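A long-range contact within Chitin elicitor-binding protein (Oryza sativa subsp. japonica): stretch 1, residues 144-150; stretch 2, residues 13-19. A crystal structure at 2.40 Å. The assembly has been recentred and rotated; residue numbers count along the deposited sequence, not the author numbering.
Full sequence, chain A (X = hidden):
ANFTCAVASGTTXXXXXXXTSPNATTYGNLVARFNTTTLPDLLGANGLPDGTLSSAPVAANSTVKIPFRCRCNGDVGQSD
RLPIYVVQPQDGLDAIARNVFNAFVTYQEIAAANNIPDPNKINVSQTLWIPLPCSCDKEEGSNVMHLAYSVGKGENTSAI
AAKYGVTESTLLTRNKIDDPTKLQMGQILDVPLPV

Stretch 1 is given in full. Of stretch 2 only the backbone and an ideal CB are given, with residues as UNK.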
# COMPACT_ATOMS: atom_id res chain seq x y z
N VAL A 144 -10.50 -8.98 8.63
CA VAL A 144 -9.97 -8.95 7.27
C VAL A 144 -8.55 -8.41 7.26
O VAL A 144 -8.13 -7.70 8.17
CB VAL A 144 -10.83 -8.06 6.34
CG1 VAL A 144 -12.09 -8.79 5.88
CG2 VAL A 144 -11.16 -6.75 7.03
N MET A 145 -7.82 -8.74 6.21
CA MET A 145 -6.57 -8.07 5.92
C MET A 145 -6.81 -7.05 4.81
O MET A 145 -7.23 -7.41 3.71
CB MET A 145 -5.52 -9.08 5.45
CG MET A 145 -4.10 -8.47 5.46
SD MET A 145 -2.97 -9.23 4.31
CE MET A 145 -3.15 -10.96 4.70
N HIS A 146 -6.58 -5.78 5.11
CA HIS A 146 -6.74 -4.74 4.09
C HIS A 146 -5.58 -4.66 3.10
O HIS A 146 -4.42 -4.50 3.47
CB HIS A 146 -6.99 -3.39 4.74
CG HIS A 146 -8.31 -3.31 5.44
ND1 HIS A 146 -9.45 -2.84 4.83
CD2 HIS A 146 -8.66 -3.64 6.70
CE1 HIS A 146 -10.45 -2.87 5.69
NE2 HIS A 146 -10.00 -3.35 6.83
N LEU A 147 -5.93 -4.73 1.83
CA LEU A 147 -4.97 -4.70 0.73
C LEU A 147 -5.22 -3.48 -0.13
O LEU A 147 -6.34 -3.25 -0.59
CB LEU A 147 -5.13 -5.94 -0.13
CG LEU A 147 -4.30 -6.05 -1.41
CD1 LEU A 147 -2.82 -6.19 -1.08
CD2 LEU A 147 -4.76 -7.21 -2.29
N ALA A 148 -4.17 -2.68 -0.30
CA ALA A 148 -4.20 -1.52 -1.18
C ALA A 148 -3.94 -2.01 -2.58
O ALA A 148 -2.92 -2.65 -2.83
CB ALA A 148 -3.14 -0.50 -0.78
N TYR A 149 -4.88 -1.70 -3.48
CA TYR A 149 -4.87 -2.23 -4.84
C TYR A 149 -4.99 -1.11 -5.88
O TYR A 149 -5.92 -0.30 -5.81
CB TYR A 149 -6.02 -3.20 -5.00
CG TYR A 149 -6.08 -3.83 -6.35
CD1 TYR A 149 -5.30 -4.94 -6.65
CD2 TYR A 149 -6.95 -3.34 -7.33
CE1 TYR A 149 -5.34 -5.54 -7.90
CE2 TYR A 149 -7.01 -3.94 -8.59
CZ TYR A 149 -6.20 -5.03 -8.86
OH TYR A 149 -6.23 -5.63 -10.07
N SER A 150 -4.04 -1.06 -6.82
CA SER A 150 -4.09 -0.10 -7.90
C SER A 150 -4.78 -0.69 -9.13
O SER A 150 -4.26 -1.62 -9.73
CB SER A 150 -2.68 0.38 -8.27
OG SER A 150 -2.72 1.31 -9.34
N UNK A 13 -2.54 -3.73 13.39
CA UNK A 13 -2.88 -4.97 12.67
C UNK A 13 -1.95 -5.16 11.46
O UNK A 13 -1.09 -4.33 11.19
CB UNK A 13 -4.34 -4.94 12.21
N UNK A 14 -2.11 -6.29 10.77
CA UNK A 14 -1.36 -6.56 9.55
C UNK A 14 -2.13 -6.14 8.27
O UNK A 14 -3.28 -6.52 8.08
CB UNK A 14 -1.02 -8.05 9.49
N UNK A 15 -1.49 -5.37 7.39
CA UNK A 15 -2.07 -4.96 6.10
C UNK A 15 -1.08 -5.22 4.99
O UNK A 15 0.01 -5.76 5.24
CB UNK A 15 -2.47 -3.48 6.12
N UNK A 16 -1.44 -4.84 3.77
CA UNK A 16 -0.54 -4.97 2.62
C UNK A 16 -0.82 -3.97 1.51
O UNK A 16 -1.93 -3.44 1.41
CB UNK A 16 -0.63 -6.39 2.05
N UNK A 17 0.18 -3.72 0.66
CA UNK A 17 -0.06 -3.13 -0.65
C UNK A 17 0.29 -4.16 -1.70
O UNK A 17 1.22 -4.95 -1.52
CB UNK A 17 0.75 -1.85 -0.85
N UNK A 18 -0.42 -4.16 -2.82
CA UNK A 18 0.03 -4.95 -3.96
C UNK A 18 0.97 -4.03 -4.74
O UNK A 18 0.54 -3.09 -5.42
CB UNK A 18 -1.13 -5.45 -4.82
N UNK A 19 2.27 -4.27 -4.61
CA UNK A 19 3.26 -3.34 -5.16
C UNK A 19 3.62 -3.67 -6.59
O UNK A 19 3.93 -4.82 -6.90
CB UNK A 19 4.53 -3.34 -4.30

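The two stretches run side by side as parallel strands, their directions 18° apart. Three backbone hydrogen bonds hold them in register: the N of position 16 donates to H146 O (3.0 Å), A148 N to the O of position 16 (2.9 Å), and the N of position 18 to A148 O (2.9 Å). Any residue with an N-H can make these bonds, which leaves out proline at 16 and 18; beyond that, the surroundings of each CB suggest what fits.

At position 13, CA-to-CB points toward stretch 1, yet no atom of that stretch lies within 5.5 Å of the ideal CB. Many residues would fit. The deposited residue is C13, covalently bonded elsewhere in the structure.

Position 14 points sideways, with M145 CG 5.1 Å from its ideal CB. Stretch 1 offers a flexible thioether and no charge, so a long chain of either apolar or polar character could run alongside. It is K14; the end of its chain reaches M145, NZ lying 4.2 Å from M145 CE, a loose contact in which no salt bridge forms.

Position 15 also points sideways, its ideal CB 3.4 Å from H146 O. Any residue but glycine has this CB, so the carbonyl does not set the size; a short polar side chain could join the polar gap nearby, where H146 N is 4.5 Å from the O of position 14, too far for a direct bond. The residue is S15. A water fills the gap, accepting from H146 N (2.9 Å) and donating to K14 O (2.5 Å), and S15 OG hydrogen-bonds to the same water (2.8 Å).

Position 16 pairs with L147, and both CB atoms project from the same face of the sheet. The ideal CB is already 3.8 Å from L147 CD1 and 4.3 Å from M145 SD, an apolar setting in which a small side chain makes contact without further reach. A16 does so with its single methyl.

Position 17 pairs with A148 on the other face. A148 offers only a methyl, its CB 4.1 Å from the ideal CB of position 17, so a beta-branched or other apolar residue suits the strand. I17 places CG2 3.6 Å from A148 CB.

Position 18 points toward stretch 1, its ideal CB 4.2 Å from L147 CD1 and 4.6 Å from Y149 CD1. Leucine, methionine or an aromatic residue could exploit this apolar surface. L18, with chi1 t and chi2 p, sets CD2 3.7 Å from Y149 CE1, approaching the ring obliquely.

Position 19 points away, leaving its choice unconstrained by stretch 1; it is Y19, whose OH is hydrogen-bonded elsewhere in the structure.

Stretch 2 (13-19) CKSAILY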
# COMPACT_ATOMS: atom_id res chain seq x y z
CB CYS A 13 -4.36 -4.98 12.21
SG CYS A 13 -4.85 -3.66 10.99
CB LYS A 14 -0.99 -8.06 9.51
CG LYS A 14 0.17 -8.36 8.57
CD LYS A 14 0.71 -9.79 8.73
CE LYS A 14 0.08 -10.80 7.78
NZ LYS A 14 -1.11 -11.53 8.34
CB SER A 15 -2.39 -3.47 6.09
OG SER A 15 -3.41 -3.12 6.99
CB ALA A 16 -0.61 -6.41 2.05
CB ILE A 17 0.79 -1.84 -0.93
CG1 ILE A 17 2.30 -2.15 -0.81
CG2 ILE A 17 0.37 -0.69 0.00
CD1 ILE A 17 3.27 -0.95 -1.15
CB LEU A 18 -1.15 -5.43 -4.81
CG LEU A 18 -0.76 -6.31 -5.99
CD1 LEU A 18 -0.15 -7.64 -5.50
CD2 LEU A 18 -1.91 -6.55 -6.96
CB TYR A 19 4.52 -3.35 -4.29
CG TYR A 19 5.59 -2.36 -4.71
CD1 TYR A 19 5.34 -0.99 -4.67
CD2 TYR A 19 6.86 -2.79 -5.07
CE1 TYR A 19 6.31 -0.07 -5.02
CE2 TYR A 19 7.84 -1.87 -5.42
CZ TYR A 19 7.55 -0.51 -5.39
OH TYR A 19 8.48 0.43 -5.74
O HOH W 1 -5.32 -5.14 7.59
O HOH W 2 -1.70 -2.69 -7.26
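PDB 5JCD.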